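Local coordinates for galactose mutarotase related enzyme (Lactobacillus casei, PDB 3Q1N), which probably binds carbohydrate and may act as a sugar isomerase of the galactose mutarotase type, at residues P137-F142 with L274-L279; I48-I53 with Y109-T114. All coordinates share one frame; numbering follows the deposited sequence.

Contact 1 (P137-F142 with L274-L279); sequences PFALGF and LGNTTL
Phe138 and Thr277 form an antiparallel hydrogen-bonded pair where strand 277-279 pairs with strand 136-147 in a sheet of the galactose mutarotase-like beta sandwich. Thr277 N reaches Phe138 O at 3.0 Å, nearly straight at the hydrogen (175°) and in the carbonyl plane. The return bond, from Phe138 N to Thr277 O, has its donor tilted 22° from that plane. Pro137 and Thr278 make the neighbouring non-hydrogen-bonded pair, and Pro137 CA adds a C-H...O contact to Thr277 O. The tight part is the Phe138 ring. With CG between the backbone N and the carbonyl carbon (chi1 74°), the side chain lies alongside that of Thr277, pointing the same way; CE1 is 3.6 Å from Leu279 CD1 and 3.7 Å from Thr277 CB. The open side is at Thr278, which is exposed and brings only its OG1 to Pro137 CB, at 3.8 Å; Pro137 itself is covered by Phe107, Trp270 and Tyr271. Asn276 lies against the Phe138 carbonyl, its ND2 hydrogen-bonded to Trp270 O. A water bridges Phe138 O, at 3.0 Å, and Thr277 OG1, at 2.6 Å.

Contact 2 (I48-I53 with Y109-T114); sequences ILFPSI and YTLAVT. With EDO (1,2-ethanediol), chain T.
The backbones of 48-53 and 109-114 stay well apart, with Phe50 CA 8.7 Å from Leu111 CA at one level and Ile48 CA 9.7 Å from Val113 CA at another, and no hydrogen bond joins them. Side chains fill the interval. With CG anti to the backbone N (chi1 172°), Phe50 carries its ring toward 109-114 and turns an edge to the Tyr109 ring in a T-shaped stack, planes at 59° and centroids 5.1 Å apart; Phe50 CE2 stands over the centre of the tyrosine face. The Leu111 and Phe50 side chains pass alongside each other, running opposite ways, with Leu111 CD2 3.9 Å from Phe50 CG. This buried layer lies between two antiparallel sheets of the beta sandwich, strand 48-49 belonging to one and strand 109-118 to the other. An alanine in place of Phe50 would probably open a gap beneath the Tyr109 face and leave Leu111 CD2 with less to pack against. Pro51, after a cis peptide bond, places CB over the centre of one Phe50 face. Tyr109 OH is hydrogen-bonded to Gln95 OE1, which helps fix the far end of the ring. Ile48 and Val113, each modelled in two conformers, meet tip to tip in one of them, Ile48 CD1 lying 3.9 Å from Val113 CG2.

How the contacts relate
Contacts 1 and 2 lie about 10 Å apart, centre to centre, and join through strand 136-147. Leu49 N is 2.8 Å from Gly141 O and Pro51 O is 2.9 Å from Ala139 N, both probable hydrogen bonds, which tie segment 48-53 to segment 137-142. Segment 137-142 therefore has 274-279 paired at its start and 48-53 further along. Phe50 CD1 also packs 3.5 Å from Ala139 O. Val128 of strand 121-130 is shared, touching Phe138 and Leu279 in contact 1 and Phe50 and Leu111 in contact 2. Separate ethanediol molecules, probably from the crystallisation liquor, lie near Thr277 and near Thr114, the latter in doubtful detail, and by themselves identify no sugar site.

Contact 1 (P137-F142 with L274-L279)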
loop_
_atom_site.group_PDB
_atom_site.type_symbol
_atom_site.label_atom_id
_atom_site.label_comp_id
_atom_site.label_asym_id
_atom_site.label_seq_id
_atom_site.Cartn_x
_atom_site.Cartn_y
_atom_site.Cartn_z
ATOM N N PRO A 137 13.471 12.895 4.037
ATOM C CA PRO A 137 12.032 12.775 4.268
ATOM C C PRO A 137 11.470 11.747 3.280
ATOM O O PRO A 137 11.871 11.713 2.135
ATOM C CB PRO A 137 11.525 14.174 4.009
ATOM C CG PRO A 137 12.505 14.696 2.890
ATOM C CD PRO A 137 13.804 13.948 3.047
ATOM N N PHE A 138 10.532 10.918 3.748
ATOM C CA PHE A 138 9.945 9.913 2.847
ATOM C C PHE A 138 8.572 9.488 3.317
ATOM O O PHE A 138 8.175 9.725 4.466
ATOM C CB PHE A 138 10.841 8.652 2.780
ATOM C CG PHE A 138 10.758 7.806 4.014
ATOM C CD1 PHE A 138 11.512 8.114 5.148
ATOM C CD2 PHE A 138 9.866 6.781 4.091
ATOM C CE1 PHE A 138 11.335 7.437 6.314
ATOM C CE2 PHE A 138 9.680 6.050 5.260
ATOM C CZ PHE A 138 10.454 6.377 6.403
ATOM N N ALA A 139 7.846 8.892 2.371
ATOM C CA ALA A 139 6.652 8.104 2.652
ATOM C C ALA A 139 6.849 6.687 2.145
ATOM O O ALA A 139 7.607 6.449 1.209
ATOM C CB ALA A 139 5.367 8.739 1.991
ATOM N N LEU A 140 6.165 5.733 2.768
ATOM C CA LEU A 140 6.237 4.326 2.330
ATOM C C LEU A 140 4.846 3.730 2.402
ATOM O O LEU A 140 4.171 3.837 3.429
ATOM C CB LEU A 140 7.196 3.517 3.224
ATOM C CG LEU A 140 7.398 2.040 2.803
ATOM C CD1 LEU A 140 6.309 1.113 3.271
ATOM C CD2 LEU A 140 7.531 1.930 1.316
ATOM N N GLY A 141 4.404 3.115 1.315
ATOM C CA GLY A 141 3.119 2.407 1.317
ATOM C C GLY A 141 3.202 1.097 0.544
ATOM O O GLY A 141 4.182 0.829 -0.178
ATOM N N PHE A 142 2.183 0.272 0.726
ATOM C CA PHE A 142 2.047 -1.028 0.048
ATOM C C PHE A 142 0.601 -1.038 -0.528
ATOM O O PHE A 142 -0.347 -0.666 0.179
ATOM C CB PHE A 142 2.293 -2.113 1.098
ATOM C CG PHE A 142 2.031 -3.544 0.645
ATOM C CD1 PHE A 142 2.457 -4.047 -0.570
ATOM C CD2 PHE A 142 1.398 -4.385 1.507
ATOM C CE1 PHE A 142 2.214 -5.349 -0.914
ATOM C CE2 PHE A 142 1.161 -5.680 1.189
ATOM C CZ PHE A 142 1.561 -6.175 -0.016
ATOM N N LEU A 274 2.471 16.445 5.089
ATOM C CA LEU A 274 1.737 15.627 6.068
ATOM C C LEU A 274 1.934 14.162 5.729
ATOM O O LEU A 274 1.754 13.751 4.577
ATOM C CB LEU A 274 0.257 15.953 6.077
ATOM C CG LEU A 274 -0.588 15.299 7.165
ATOM C CD1 LEU A 274 -0.175 15.902 8.534
ATOM C CD2 LEU A 274 -2.118 15.469 6.911
ATOM N N GLY A 275 2.272 13.386 6.764
ATOM C CA GLY A 275 2.480 11.947 6.653
ATOM C C GLY A 275 3.918 11.522 6.391
ATOM O O GLY A 275 4.237 10.325 6.479
ATOM N N ASN A 276 4.764 12.449 5.961
ATOM C CA ASN A 276 6.156 12.165 5.818
ATOM C C ASN A 276 6.864 11.982 7.176
ATOM O O ASN A 276 6.455 12.517 8.226
ATOM C CB ASN A 276 6.932 13.235 4.977
ATOM C CG ASN A 276 6.862 13.008 3.483
ATOM O OD1 ASN A 276 6.131 12.146 2.995
ATOM N ND2 ASN A 276 7.668 13.799 2.722
ATOM N N THR A 277 7.913 11.165 7.111
ATOM C CA THR A 277 8.866 10.924 8.170
ATOM C C THR A 277 10.235 11.452 7.726
ATOM O O THR A 277 10.673 11.130 6.634
ATOM C CB THR A 277 9.010 9.431 8.437
ATOM O OG1 THR A 277 7.737 8.864 8.766
ATOM C CG2 THR A 277 10.001 9.158 9.639
ATOM N N THR A 278 10.885 12.248 8.579
ATOM C CA THR A 278 12.246 12.727 8.320
ATOM C C THR A 278 13.265 11.947 9.148
ATOM O O THR A 278 13.240 11.969 10.366
ATOM C CB THR A 278 12.427 14.243 8.548
ATOM O OG1 THR A 278 11.506 14.964 7.698
ATOM C CG2 THR A 278 13.899 14.688 8.211
ATOM N N LEU A 279 14.133 11.244 8.471
ATOM C CA LEU A 279 15.210 10.515 9.142
ATOM C C LEU A 279 16.485 11.312 9.215
ATOM O O LEU A 279 16.951 11.887 8.233
ATOM C CB LEU A 279 15.461 9.202 8.400
ATOM C CG LEU A 279 14.417 8.086 8.576
ATOM C CD1 LEU A 279 14.707 6.927 7.566
ATOM C CD2 LEU A 279 14.337 7.595 10.005
HETATM O O HOH W 1 6.584 8.231 6.523
#

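Contact 2 (I48-I53 with Y109-T114)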
loop_
_atom_site.group_PDB
_atom_site.type_symbol
_atom_site.label_atom_id
_atom_site.label_comp_id
_atom_site.label_asym_id
_atom_site.label_seq_id
_atom_site.Cartn_x
_atom_site.Cartn_y
_atom_site.Cartn_z
ATOM N N ILE A 48 4.993 -1.564 -4.276
ATOM C CA ILE A 48 5.559 -0.791 -3.191
ATOM C C ILE A 48 5.613 0.666 -3.615
ATOM O O ILE A 48 5.980 0.970 -4.775
ATOM C CB ILE A 48 6.977 -1.307 -2.810
ATOM C CG1 ILE A 48 6.865 -2.715 -2.231
ATOM C CG2 ILE A 48 7.639 -0.330 -1.770
ATOM C CD1 ILE A 48 8.234 -3.432 -1.976
ATOM N N LEU A 49 5.253 1.555 -2.695
ATOM C CA LEU A 49 5.160 3.011 -2.926
ATOM C C LEU A 49 6.236 3.684 -2.081
ATOM O O LEU A 49 6.130 3.744 -0.869
ATOM C CB LEU A 49 3.766 3.517 -2.541
ATOM C CG LEU A 49 2.545 2.739 -3.029
ATOM C CD1 LEU A 49 1.273 3.378 -2.445
ATOM C CD2 LEU A 49 2.486 2.682 -4.546
ATOM N N PHE A 50 7.299 4.157 -2.725
ATOM C CA PHE A 50 8.386 4.844 -2.003
ATOM C C PHE A 50 9.151 5.683 -3.010
ATOM O O PHE A 50 9.358 5.237 -4.104
ATOM C CB PHE A 50 9.366 3.829 -1.386
ATOM C CG PHE A 50 10.621 4.445 -0.787
ATOM C CD1 PHE A 50 10.631 4.852 0.551
ATOM C CD2 PHE A 50 11.796 4.600 -1.545
ATOM C CE1 PHE A 50 11.755 5.398 1.136
ATOM C CE2 PHE A 50 12.953 5.140 -0.951
ATOM C CZ PHE A 50 12.927 5.542 0.391
ATOM N N PRO A 51 9.573 6.898 -2.622
ATOM C CA PRO A 51 9.422 7.626 -1.367
ATOM C C PRO A 51 8.186 8.537 -1.306
ATOM O O PRO A 51 8.100 9.394 -0.427
ATOM C CB PRO A 51 10.721 8.435 -1.287
ATOM C CG PRO A 51 11.003 8.768 -2.693
ATOM C CD PRO A 51 10.525 7.577 -3.522
ATOM N N SER A 52 7.270 8.386 -2.256
ATOM C CA SER A 52 6.011 9.133 -2.273
ATOM C C SER A 52 4.849 8.139 -2.471
ATOM O O SER A 52 5.017 7.124 -3.149
ATOM C CB SER A 52 6.062 10.121 -3.431
ATOM O OG SER A 52 5.006 11.041 -3.410
ATOM N N ILE A 53 3.708 8.453 -1.902
ATOM C CA ILE A 53 2.454 7.751 -2.114
ATOM C C ILE A 53 1.568 8.636 -2.960
ATOM O O ILE A 53 1.404 9.821 -2.695
ATOM C CB ILE A 53 1.814 7.441 -0.741
ATOM C CG1 ILE A 53 2.632 6.383 0.006
ATOM C CG2 ILE A 53 0.327 6.983 -0.911
ATOM C CD1 ILE A 53 2.221 6.308 1.534
ATOM N N TYR A 109 19.947 5.820 -0.104
ATOM C CA TYR A 109 19.022 5.086 0.745
ATOM C C TYR A 109 19.166 3.607 0.594
ATOM O O TYR A 109 19.675 3.112 -0.436
ATOM C CB TYR A 109 17.552 5.508 0.469
ATOM C CG TYR A 109 16.996 5.039 -0.885
ATOM C CD1 TYR A 109 16.481 3.731 -1.047
ATOM C CD2 TYR A 109 17.035 5.874 -2.015
ATOM C CE1 TYR A 109 15.995 3.327 -2.261
ATOM C CE2 TYR A 109 16.567 5.458 -3.239
ATOM C CZ TYR A 109 16.042 4.192 -3.372
ATOM O OH TYR A 109 15.566 3.749 -4.611
ATOM N N THR A 110 18.640 2.904 1.589
ATOM C CA THR A 110 18.395 1.469 1.454
ATOM C C THR A 110 16.931 1.216 1.778
ATOM O O THR A 110 16.412 1.744 2.744
ATOM C CB THR A 110 19.260 0.620 2.365
ATOM O OG1 THR A 110 20.644 0.880 2.126
ATOM C CG2 THR A 110 19.002 -0.888 2.120
ATOM N N LEU A 111 16.256 0.442 0.914
ATOM C CA LEU A 111 14.923 -0.009 1.182
ATOM C C LEU A 111 14.962 -1.511 1.159
ATOM O O LEU A 111 15.215 -2.109 0.121
ATOM C CB LEU A 111 13.931 0.544 0.136
ATOM C CG LEU A 111 12.509 0.033 0.198
ATOM C CD1 LEU A 111 11.893 0.328 1.593
ATOM C CD2 LEU A 111 11.675 0.668 -0.957
ATOM N N ALA A 112 14.707 -2.123 2.313
ATOM C CA ALA A 112 14.794 -3.562 2.437
ATOM C C ALA A 112 13.431 -4.093 2.824
ATOM O O ALA A 112 12.732 -3.510 3.648
ATOM C CB ALA A 112 15.883 -4.010 3.426
ATOM N N VAL A 113 13.043 -5.192 2.176
ATOM C CA VAL A 113 11.752 -5.820 2.408
ATOM C C VAL A 113 11.957 -7.332 2.580
ATOM O O VAL A 113 12.541 -7.965 1.697
ATOM C CB VAL A 113 10.819 -5.534 1.185
ATOM C CG1 VAL A 113 9.383 -5.972 1.448
ATOM C CG2 VAL A 113 10.907 -4.045 0.772
ATOM N N THR A 114 11.466 -7.914 3.675
ATOM C CA THR A 114 11.571 -9.333 3.916
ATOM C C THR A 114 10.171 -9.917 3.939
ATOM O O THR A 114 9.305 -9.377 4.633
ATOM C CB THR A 114 12.338 -9.641 5.230
ATOM O OG1 THR A 114 13.698 -9.219 5.070
ATOM C CG2 THR A 114 12.299 -11.170 5.552
HETATM C C1 EDO T . 14.124 -6.433 5.230
HETATM O O1 EDO T . 15.096 -7.105 5.973
HETATM C C2 EDO T . 13.569 -5.266 6.044
HETATM O O2 EDO T . 13.095 -5.569 7.322
#